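Local atomic coordinates of collectin placenta 1 (Mus musculus, PDB entry 2OX9), a protein that is a scavenger receptor C-type lectin whose calcium-dependent carbohydrate-recognition domain binds the leukocyte surface glycan Lewis(x). Residues A[61-75]-A[104-118]. Numbering follows the deposited sequence.
Sequences SHWIGLTDSEQESEW and EDCAGLIYAGQWNDF. With CA (calcium ion), chain J; CA (calcium ion), chain I; CA (calcium ion), chain K; GAL (beta-D-galactopyranose), chain E.
With chi1 of D68 at 74°, CG sits between the backbone N and the carbonyl carbon, whereas CG of E72 is anti to its backbone N (-175°) and its chain bends at chi2; these torsions bring both carboxylates to D105 across the calcium-binding end of this C-type lectin fold. OD1 of D105 and OE1 of E72 each bridge two calcium ions. One is also gripped by both carboxylate oxygens of D68, by OE2 of E72 and by the carbonyl of E104, and the other by OD2 of D105. N95 and a water complete the first site, P102 and two waters the second. The D68 and D105 carboxylates stand nearly perpendicular, and the metals probably offset their charge. S73 N also donates to D68 OD2 at 2.9 Å, from its anti side and tilted out of plane.

Strands 62-64 and 106-109 pair antiparallel. H62 and L109 exchange two backbone bonds, I64 N reaches A107 O almost straight (173°), and a beta bulge shifts the register by two before T67 meets C106. I64 turns its CD1 over one face of the W115 indole, 4.1 Å from the six-membered ring centroid, while its CG2 packs on L109. W75 carries CB of D68 over one ring face and sets its CH2 3.7 Å from CB of D117. On the sheet's other side, W63 lays CZ3 3.5 Å from CB of C106, disulfide-bonded to C120, and meets F118 obliquely.

On strand 115-118, N116 and D117, joined by E104 from just before strand 106-109, bind a third calcium ion with Q92 and D94, and galactose adds O3 and O4. W96 is a further polar partner of E104, N95 of D117. N116 ND2 lies over the F118 ring and donates to galactose O3 at 3.1 Å.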
ATOM      1  N   SER A  61      -5.272   6.637  -6.056  1.00 17.47           N
ATOM      2  CA  SER A  61      -4.316   5.552  -5.864  1.00 16.27           C
ATOM      3  C   SER A  61      -4.292   5.249  -4.367  1.00 13.75           C
ATOM      4  O   SER A  61      -4.600   6.118  -3.555  1.00 13.62           O
ATOM      5  CB  SER A  61      -2.920   5.972  -6.314  1.00 15.85           C
ATOM      6  OG  SER A  61      -2.938   6.458  -7.643  1.00 20.89           O
ATOM      7  N   HIS A  62      -3.920   4.029  -4.006  1.00 11.52           N
ATOM      8  CA  HIS A  62      -3.889   3.645  -2.596  1.00 10.87           C
ATOM      9  C   HIS A  62      -2.535   3.146  -2.127  1.00  8.13           C
ATOM     10  O   HIS A  62      -2.026   2.153  -2.637  1.00  6.85           O
ATOM     11  CB  HIS A  62      -4.913   2.544  -2.310  1.00  8.44           C
ATOM     12  CG  HIS A  62      -6.333   3.010  -2.319  1.00 10.84           C
ATOM     13  ND1 HIS A  62      -7.048   3.194  -3.482  1.00  9.19           N
ATOM     14  CD2 HIS A  62      -7.167   3.341  -1.304  1.00  8.71           C
ATOM     15  CE1 HIS A  62      -8.263   3.620  -3.184  1.00 11.38           C
ATOM     16  NE2 HIS A  62      -8.361   3.718  -1.870  1.00  8.62           N
ATOM     17  N   TRP A  63      -1.966   3.830  -1.142  1.00  7.52           N
ATOM     18  CA  TRP A  63      -0.677   3.427  -0.580  1.00  8.28           C
ATOM     19  C   TRP A  63      -0.795   2.028   0.047  1.00  9.68           C
ATOM     20  O   TRP A  63      -1.821   1.707   0.656  1.00  6.45           O
ATOM     21  CB  TRP A  63      -0.270   4.379   0.546  1.00  6.77           C
ATOM     22  CG  TRP A  63       0.180   5.748   0.154  1.00 11.30           C
ATOM     23  CD1 TRP A  63      -0.254   6.930   0.691  1.00 13.47           C
ATOM     24  CD2 TRP A  63       1.251   6.087  -0.746  1.00 11.54           C
ATOM     25  NE1 TRP A  63       0.486   7.979   0.190  1.00 15.47           N
ATOM     26  CE2 TRP A  63       1.414   7.492  -0.691  1.00 14.12           C
ATOM     27  CE3 TRP A  63       2.090   5.340  -1.583  1.00 13.92           C
ATOM     28  CZ2 TRP A  63       2.386   8.169  -1.446  1.00 14.57           C
ATOM     29  CZ3 TRP A  63       3.060   6.011  -2.334  1.00 14.66           C
ATOM     30  CH2 TRP A  63       3.197   7.413  -2.259  1.00  9.73           C
ATOM     31  N   ILE A  64       0.239   1.201  -0.107  1.00 10.91           N
ATOM     32  CA  ILE A  64       0.276  -0.111   0.543  1.00 11.26           C
ATOM     33  C   ILE A  64       1.597  -0.098   1.335  1.00 12.39           C
ATOM     34  O   ILE A  64       2.464   0.724   1.062  1.00 12.51           O
ATOM     35  CB  ILE A  64       0.233  -1.307  -0.456  1.00 13.09           C
ATOM     36  CG1 ILE A  64       1.435  -1.280  -1.396  1.00 11.92           C
ATOM     37  CG2 ILE A  64      -1.091  -1.281  -1.242  1.00 12.87           C
ATOM     38  CD1 ILE A  64       1.540  -2.531  -2.261  1.00 14.29           C
ATOM     39  N   GLY A  65       1.746  -0.985   2.314  1.00 13.08           N
ATOM     40  CA  GLY A  65       2.946  -0.969   3.149  1.00 15.86           C
ATOM     41  C   GLY A  65       4.224  -1.545   2.567  1.00 17.10           C
ATOM     42  O   GLY A  65       4.864  -2.392   3.201  1.00 16.55           O
ATOM     43  N   LEU A  66       4.613  -1.055   1.390  1.00 13.09           N
ATOM     44  CA  LEU A  66       5.798  -1.539   0.685  1.00 13.35           C
ATOM     45  C   LEU A  66       6.711  -0.401   0.234  1.00 14.81           C
ATOM     46  O   LEU A  66       6.247   0.548  -0.400  1.00 12.77           O
ATOM     47  CB  LEU A  66       5.356  -2.316  -0.554  1.00 12.09           C
ATOM     48  CG  LEU A  66       6.435  -3.100  -1.282  1.00 14.43           C
ATOM     49  CD1 LEU A  66       6.782  -4.302  -0.418  1.00 14.24           C
ATOM     50  CD2 LEU A  66       5.951  -3.565  -2.652  1.00 13.98           C
ATOM     51  N   THR A  67       8.007  -0.503   0.531  1.00 15.15           N
ATOM     52  CA  THR A  67       8.959   0.535   0.126  1.00 15.47           C
ATOM     53  C   THR A  67      10.337  -0.055  -0.156  1.00 16.43           C
ATOM     54  O   THR A  67      10.624  -1.208   0.200  1.00 14.51           O
ATOM     55  CB  THR A  67       9.171   1.614   1.222  1.00 19.95           C
ATOM     56  OG1 THR A  67       9.948   1.061   2.288  1.00 20.47           O
ATOM     57  CG2 THR A  67       7.850   2.105   1.780  1.00 22.44           C
ATOM     58  N   ASP A  68      11.190   0.744  -0.793  1.00 17.03           N
ATOM     59  CA  ASP A  68      12.558   0.324  -1.086  1.00 20.18           C
ATOM     60  C   ASP A  68      13.482   1.492  -0.735  1.00 23.07           C
ATOM     61  O   ASP A  68      14.477   1.755  -1.418  1.00 23.65           O
ATOM     62  CB  ASP A  68      12.698  -0.099  -2.565  1.00 20.39           C
ATOM     63  CG  ASP A  68      12.686   1.074  -3.529  1.00 19.68           C
ATOM     64  OD1 ASP A  68      12.110   2.121  -3.196  1.00 21.27           O
ATOM     65  OD2 ASP A  68      13.240   0.943  -4.640  1.00 21.30           O
ATOM     66  N   SER A  69      13.128   2.190   0.343  1.00 24.94           N
ATOM     67  CA  SER A  69      13.894   3.333   0.833  1.00 28.94           C
ATOM     68  C   SER A  69      15.194   2.892   1.489  1.00 29.06           C
ATOM     69  O   SER A  69      16.207   3.578   1.388  1.00 29.74           O
ATOM     70  CB  SER A  69      13.084   4.129   1.860  1.00 29.48           C
ATOM     71  OG  SER A  69      11.926   4.696   1.278  1.00 34.27           O
ATOM     72  N   GLU A  70      15.150   1.752   2.172  1.00 30.60           N
ATOM     73  CA  GLU A  70      16.320   1.217   2.860  1.00 30.11           C
ATOM     74  C   GLU A  70      17.436   0.950   1.856  1.00 28.97           C
ATOM     75  O   GLU A  70      18.591   1.315   2.081  1.00 29.07           O
ATOM     76  CB  GLU A  70      15.957  -0.085   3.583  1.00 32.94           C
ATOM     77  CG  GLU A  70      16.535  -0.209   4.986  1.00 36.06           C
ATOM     78  CD  GLU A  70      16.393  -1.613   5.568  1.00 39.90           C
ATOM     79  OE1 GLU A  70      15.259  -2.144   5.609  1.00 38.78           O
ATOM     80  OE2 GLU A  70      17.424  -2.184   5.990  1.00 42.17           O
ATOM     81  N   GLN A  71      17.080   0.304   0.753  1.00 26.68           N
ATOM     82  CA  GLN A  71      18.032  -0.018  -0.302  1.00 27.39           C
ATOM     83  C   GLN A  71      17.279  -0.082  -1.626  1.00 26.31           C
ATOM     84  O   GLN A  71      16.455  -0.970  -1.841  1.00 25.64           O
ATOM     85  CB  GLN A  71      18.708  -1.361  -0.019  1.00 27.86           C
ATOM     86  CG  GLN A  71      19.926  -1.645  -0.886  1.00 31.17           C
ATOM     87  CD  GLN A  71      20.642  -2.926  -0.489  1.00 33.28           C
ATOM     88  OE1 GLN A  71      21.035  -3.103   0.669  1.00 34.45           O
ATOM     89  NE2 GLN A  71      20.822  -3.825  -1.452  1.00 34.14           N
ATOM     90  N   GLU A  72      17.559   0.874  -2.504  1.00 26.19           N
ATOM     91  CA  GLU A  72      16.906   0.941  -3.807  1.00 25.77           C
ATOM     92  C   GLU A  72      16.769  -0.437  -4.461  1.00 26.86           C
ATOM     93  O   GLU A  72      17.720  -1.221  -4.493  1.00 26.73           O
ATOM     94  CB  GLU A  72      17.686   1.893  -4.721  1.00 24.98           C
ATOM     95  CG  GLU A  72      17.051   2.165  -6.076  1.00 24.68           C
ATOM     96  CD  GLU A  72      15.640   2.727  -5.967  1.00 24.42           C
ATOM     97  OE1 GLU A  72      15.394   3.547  -5.061  1.00 22.01           O
ATOM     98  OE2 GLU A  72      14.785   2.359  -6.800  1.00 28.70           O
ATOM     99  N   SER A  73      15.567  -0.716  -4.965  1.00 26.83           N
ATOM    100  CA  SER A  73      15.230  -1.971  -5.638  1.00 26.73           C
ATOM    101  C   SER A  73      15.001  -3.169  -4.731  1.00 27.71           C
ATOM    102  O   SER A  73      14.623  -4.242  -5.199  1.00 27.11           O
ATOM    103  CB  SER A  73      16.282  -2.322  -6.690  1.00 28.11           C
ATOM    104  OG  SER A  73      16.169  -1.456  -7.806  1.00 30.63           O
ATOM    105  N   GLU A  74      15.231  -2.985  -3.436  1.00 27.48           N
ATOM    106  CA  GLU A  74      15.024  -4.052  -2.463  1.00 27.62           C
ATOM    107  C   GLU A  74      13.718  -3.728  -1.749  1.00 25.33           C
ATOM    108  O   GLU A  74      13.712  -3.054  -0.722  1.00 24.07           O
ATOM    109  CB  GLU A  74      16.190  -4.080  -1.469  1.00 31.96           C
ATOM    110  CG  GLU A  74      16.134  -5.185  -0.424  1.00 36.94           C
ATOM    111  CD  GLU A  74      17.403  -5.237   0.415  1.00 40.72           C
ATOM    112  OE1 GLU A  74      17.444  -6.001   1.403  1.00 42.62           O
ATOM    113  OE2 GLU A  74      18.366  -4.513   0.082  1.00 42.38           O
ATOM    114  N   TRP A  75      12.611  -4.202  -2.315  1.00 21.45           N
ATOM    115  CA  TRP A  75      11.287  -3.940  -1.767  1.00 20.28           C
ATOM    116  C   TRP A  75      10.892  -4.847  -0.612  1.00 18.71           C
ATOM    117  O   TRP A  75      11.001  -6.061  -0.705  1.00 19.98           O
ATOM    118  CB  TRP A  75      10.238  -4.028  -2.891  1.00 17.58           C
ATOM    119  CG  TRP A  75      10.368  -2.924  -3.893  1.00 13.51           C
ATOM    120  CD1 TRP A  75      11.166  -2.911  -5.004  1.00 15.71           C
ATOM    121  CD2 TRP A  75       9.709  -1.652  -3.857  1.00 14.76           C
ATOM    122  NE1 TRP A  75      11.042  -1.708  -5.660  1.00 13.76           N
ATOM    123  CE2 TRP A  75      10.154  -0.918  -4.979  1.00 12.20           C
ATOM    124  CE3 TRP A  75       8.783  -1.060  -2.985  1.00  9.77           C
ATOM    125  CZ2 TRP A  75       9.706   0.379  -5.252  1.00 13.73           C
ATOM    126  CZ3 TRP A  75       8.340   0.226  -3.255  1.00 14.21           C
ATOM    127  CH2 TRP A  75       8.803   0.933  -4.384  1.00 12.66           C
ATOM    128  N   GLU A 104      11.493   6.975  -6.680  1.00 20.58           N
ATOM    129  CA  GLU A 104      10.205   6.512  -6.171  1.00 19.34           C
ATOM    130  C   GLU A 104      10.475   5.311  -5.278  1.00 17.82           C
ATOM    131  O   GLU A 104      10.909   4.263  -5.748  1.00 16.40           O
ATOM    132  CB  GLU A 104       9.287   6.126  -7.339  1.00 20.08           C
ATOM    133  CG  GLU A 104       9.060   7.281  -8.323  1.00 20.62           C
ATOM    134  CD  GLU A 104       8.029   6.962  -9.396  1.00 21.58           C
ATOM    135  OE1 GLU A 104       8.269   6.048 -10.208  1.00 22.39           O
ATOM    136  OE2 GLU A 104       6.975   7.632  -9.426  1.00 23.62           O
ATOM    137  N   ASP A 105      10.207   5.464  -3.990  1.00 15.39           N
ATOM    138  CA  ASP A 105      10.482   4.394  -3.045  1.00 15.02           C
ATOM    139  C   ASP A 105       9.280   3.934  -2.226  1.00 15.10           C
ATOM    140  O   ASP A 105       9.438   3.224  -1.229  1.00 14.97           O
ATOM    141  CB  ASP A 105      11.596   4.840  -2.093  1.00 12.50           C
ATOM    142  CG  ASP A 105      12.861   5.270  -2.826  1.00 12.38           C
ATOM    143  OD1 ASP A 105      12.949   5.060  -4.060  1.00 10.24           O
ATOM    144  OD2 ASP A 105      13.771   5.815  -2.157  1.00 16.59           O
ATOM    145  N   CYS A 106       8.087   4.334  -2.652  1.00 15.24           N
ATOM    146  CA  CYS A 106       6.857   3.984  -1.951  1.00 15.48           C
ATOM    147  C   CYS A 106       5.878   3.353  -2.941  1.00 13.76           C
ATOM    148  O   CYS A 106       5.718   3.848  -4.047  1.00 13.05           O
ATOM    149  CB  CYS A 106       6.278   5.250  -1.301  1.00 21.14           C
ATOM    150  SG  CYS A 106       7.228   5.754   0.182  1.00 28.93           S
ATOM    151  N   ALA A 107       5.235   2.255  -2.548  1.00 10.49           N
ATOM    152  CA  ALA A 107       4.318   1.559  -3.442  1.00 10.91           C
ATOM    153  C   ALA A 107       2.850   1.860  -3.199  1.00  9.83           C
ATOM    154  O   ALA A 107       2.439   2.126  -2.067  1.00  9.15           O
ATOM    155  CB  ALA A 107       4.549   0.052  -3.357  1.00  9.87           C
ATOM    156  N   GLY A 108       2.070   1.777  -4.278  1.00 10.46           N
ATOM    157  CA  GLY A 108       0.642   2.019  -4.216  1.00  9.84           C
ATOM    158  C   GLY A 108      -0.113   1.336  -5.343  1.00 11.50           C
ATOM    159  O   GLY A 108       0.469   0.959  -6.367  1.00 10.06           O
ATOM    160  N   LEU A 109      -1.420   1.173  -5.143  1.00 10.76           N
ATOM    161  CA  LEU A 109      -2.290   0.528  -6.119  1.00 10.15           C
ATOM    162  C   LEU A 109      -2.858   1.536  -7.122  1.00 10.54           C
ATOM    163  O   LEU A 109      -3.398   2.578  -6.734  1.00 10.41           O
ATOM    164  CB  LEU A 109      -3.456  -0.169  -5.389  1.00 10.01           C
ATOM    165  CG  LEU A 109      -3.080  -1.129  -4.248  1.00  9.47           C
ATOM    166  CD1 LEU A 109      -4.314  -1.712  -3.595  1.00 11.08           C
ATOM    167  CD2 LEU A 109      -2.225  -2.235  -4.798  1.00  8.85           C
ATOM    168  N   ILE A 110      -2.726   1.233  -8.411  1.00 11.74           N
ATOM    169  CA  ILE A 110      -3.261   2.111  -9.446  1.00 11.16           C
ATOM    170  C   ILE A 110      -4.373   1.385 -10.215  1.00 11.40           C
ATOM    171  O   ILE A 110      -5.077   0.555  -9.640  1.00 10.65           O
ATOM    172  CB  ILE A 110      -2.153   2.589 -10.414  1.00 12.81           C
ATOM    173  CG1 ILE A 110      -1.344   1.396 -10.917  1.00 12.21           C
ATOM    174  CG2 ILE A 110      -1.255   3.605  -9.706  1.00 12.85           C
ATOM    175  CD1 ILE A 110      -0.300   1.770 -11.947  1.00 13.95           C
ATOM    176  N   TYR A 111      -4.528   1.680 -11.501  1.00 11.36           N
ATOM    177  CA  TYR A 111      -5.595   1.051 -12.275  1.00 14.63           C
ATOM    178  C   TYR A 111      -5.582  -0.471 -12.214  1.00 14.18           C
ATOM    179  O   TYR A 111      -4.524  -1.104 -12.241  1.00 15.27           O
ATOM    180  CB  TYR A 111      -5.543   1.488 -13.741  1.00 15.82           C
ATOM    181  CG  TYR A 111      -6.733   0.996 -14.543  1.00 18.19           C
ATOM    182  CD1 TYR A 111      -8.028   1.423 -14.237  1.00 18.35           C
ATOM    183  CD2 TYR A 111      -6.566   0.078 -15.577  1.00 17.22           C
ATOM    184  CE1 TYR A 111      -9.134   0.941 -14.948  1.00 20.89           C
ATOM    185  CE2 TYR A 111      -7.655  -0.407 -16.289  1.00 21.45           C
ATOM    186  CZ  TYR A 111      -8.936   0.027 -15.973  1.00 21.99           C
ATOM    187  OH  TYR A 111     -10.009  -0.452 -16.692  1.00 24.81           O
ATOM    188  N   ALA A 112      -6.772  -1.054 -12.123  1.00 13.40           N
ATOM    189  CA  ALA A 112      -6.913  -2.505 -12.093  1.00 12.14           C
ATOM    190  C   ALA A 112      -6.204  -3.156 -10.912  1.00 12.89           C
ATOM    191  O   ALA A 112      -6.015  -4.373 -10.887  1.00 14.97           O
ATOM    192  CB  ALA A 112      -6.390  -3.101 -13.422  1.00 13.67           C
ATOM    193  N   GLY A 113      -5.821  -2.357  -9.926  1.00 11.11           N
ATOM    194  CA  GLY A 113      -5.148  -2.911  -8.766  1.00 11.77           C
ATOM    195  C   GLY A 113      -3.647  -3.142  -8.917  1.00 13.82           C
ATOM    196  O   GLY A 113      -2.988  -3.535  -7.955  1.00 10.53           O
ATOM    197  N   GLN A 114      -3.092  -2.903 -10.103  1.00 11.36           N
ATOM    198  CA  GLN A 114      -1.652  -3.120 -10.283  1.00 13.65           C
ATOM    199  C   GLN A 114      -0.836  -2.175  -9.406  1.00 10.50           C
ATOM    200  O   GLN A 114      -1.328  -1.133  -8.975  1.00 11.85           O
ATOM    201  CB  GLN A 114      -1.245  -2.935 -11.742  1.00 11.96           C
ATOM    202  CG  GLN A 114      -2.099  -3.695 -12.731  1.00 15.57           C
ATOM    203  CD  GLN A 114      -1.487  -3.707 -14.119  1.00 18.09           C
ATOM    204  OE1 GLN A 114      -0.743  -4.622 -14.468  1.00 21.96           O
ATOM    205  NE2 GLN A 114      -1.781  -2.677 -14.908  1.00 13.51           N
ATOM    206  N   TRP A 115       0.419  -2.536  -9.152  1.00 10.85           N
ATOM    207  CA  TRP A 115       1.272  -1.710  -8.305  1.00 10.36           C
ATOM    208  C   TRP A 115       2.179  -0.790  -9.097  1.00  8.68           C
ATOM    209  O   TRP A 115       2.602  -1.092 -10.217  1.00  7.91           O
ATOM    210  CB  TRP A 115       2.139  -2.576  -7.390  1.00 10.62           C
ATOM    211  CG  TRP A 115       1.392  -3.597  -6.566  1.00 13.58           C
ATOM    212  CD1 TRP A 115       0.039  -3.766  -6.486  1.00 11.92           C
ATOM    213  CD2 TRP A 115       1.971  -4.592  -5.715  1.00 12.69           C
ATOM    214  NE1 TRP A 115      -0.259  -4.803  -5.643  1.00 14.51           N
ATOM    215  CE2 TRP A 115       0.908  -5.329  -5.153  1.00 13.96           C
ATOM    216  CE3 TRP A 115       3.289  -4.933  -5.374  1.00 14.15           C
ATOM    217  CZ2 TRP A 115       1.119  -6.390  -4.268  1.00 13.02           C
ATOM    218  CZ3 TRP A 115       3.500  -5.987  -4.495  1.00 13.61           C
ATOM    219  CH2 TRP A 115       2.416  -6.705  -3.951  1.00 15.22           C
ATOM    220  N   ASN A 116       2.465   0.350  -8.496  1.00 12.76           N
ATOM    221  CA  ASN A 116       3.339   1.337  -9.088  1.00 12.08           C
ATOM    222  C   ASN A 116       4.130   1.999  -7.975  1.00 13.37           C
ATOM    223  O   ASN A 116       3.640   2.121  -6.854  1.00 13.27           O
ATOM    224  CB  ASN A 116       2.536   2.395  -9.824  1.00 14.22           C
ATOM    225  CG  ASN A 116       3.381   3.580 -10.210  1.00 14.91           C
ATOM    226  OD1 ASN A 116       4.430   3.423 -10.835  1.00 16.40           O
ATOM    227  ND2 ASN A 116       2.934   4.774  -9.844  1.00 15.55           N
ATOM    228  N   ASP A 117       5.356   2.413  -8.277  1.00 11.00           N
ATOM    229  CA  ASP A 117       6.172   3.086  -7.285  1.00 14.14           C
ATOM    230  C   ASP A 117       5.985   4.587  -7.467  1.00 14.62           C
ATOM    231  O   ASP A 117       6.001   5.089  -8.596  1.00 15.01           O
ATOM    232  CB  ASP A 117       7.649   2.669  -7.429  1.00 15.09           C
ATOM    233  CG  ASP A 117       8.196   2.870  -8.843  1.00 17.74           C
ATOM    234  OD1 ASP A 117       7.414   2.821  -9.815  1.00 15.95           O
ATOM    235  OD2 ASP A 117       9.425   3.056  -8.980  1.00 15.74           O
ATOM    236  N   PHE A 118       5.751   5.290  -6.361  1.00 13.43           N
ATOM    237  CA  PHE A 118       5.557   6.742  -6.386  1.00 14.94           C
ATOM    238  C   PHE A 118       6.621   7.408  -5.514  1.00 17.42           C
ATOM    239  O   PHE A 118       7.266   6.751  -4.695  1.00 14.90           O
ATOM    240  CB  PHE A 118       4.214   7.163  -5.775  1.00 16.17           C
ATOM    241  CG  PHE A 118       3.001   6.546  -6.409  1.00 14.86           C
ATOM    242  CD1 PHE A 118       2.593   5.268  -6.060  1.00 13.13           C
ATOM    243  CD2 PHE A 118       2.214   7.288  -7.288  1.00 15.13           C
ATOM    244  CE1 PHE A 118       1.410   4.733  -6.572  1.00 17.09           C
ATOM    245  CE2 PHE A 118       1.033   6.763  -7.804  1.00 16.59           C
ATOM    246  CZ  PHE A 118       0.631   5.483  -7.443  1.00 11.12           C
TER
HETATM  247 CA    CA J 802       6.623   4.424 -10.917  1.00 18.12          CA
HETATM  248 CA    CA I 801      12.911   3.153  -5.536  1.00 16.82          CA
HETATM  249 CA    CA K 803      15.358   5.499  -3.820  1.00 18.81          CA
HETATM  250  C1  GAL E   3       3.387   7.814 -13.710  1.00 26.75           C
HETATM  251  C2  GAL E   3       3.646   7.076 -12.401  1.00 24.64           C
HETATM  252  C3  GAL E   3       5.112   7.221 -11.984  1.00 24.05           C
HETATM  253  C4  GAL E   3       6.048   6.824 -13.131  1.00 23.48           C
HETATM  254  C5  GAL E   3       5.663   7.565 -14.421  1.00 23.43           C
HETATM  255  C6  GAL E   3       6.475   7.103 -15.617  1.00 24.09           C
HETATM  256  O2  GAL E   3       2.813   7.611 -11.385  1.00 25.60           O
HETATM  257  O3  GAL E   3       5.361   6.385 -10.867  1.00 21.26           O
HETATM  258  O4  GAL E   3       5.977   5.425 -13.339  1.00 18.62           O
HETATM  259  O5  GAL E   3       4.271   7.331 -14.735  1.00 25.84           O
HETATM  260  O6  GAL E   3       6.342   8.005 -16.706  1.00 23.64           O
HETATM  261  O   HOH W   1      -6.291   2.363  -6.335  1.00 13.65           O
HETATM  262  O   HOH W   2      16.098   4.001  -2.517  1.00 16.86           O
HETATM  263  O   HOH W   3      13.265   6.862   0.114  1.00 27.18           O
HETATM  264  O   HOH W   4      11.775   2.398  -7.796  1.00 18.06           O
HETATM  265  O   HOH W   5      17.243   5.876  -5.438  1.00 16.04           O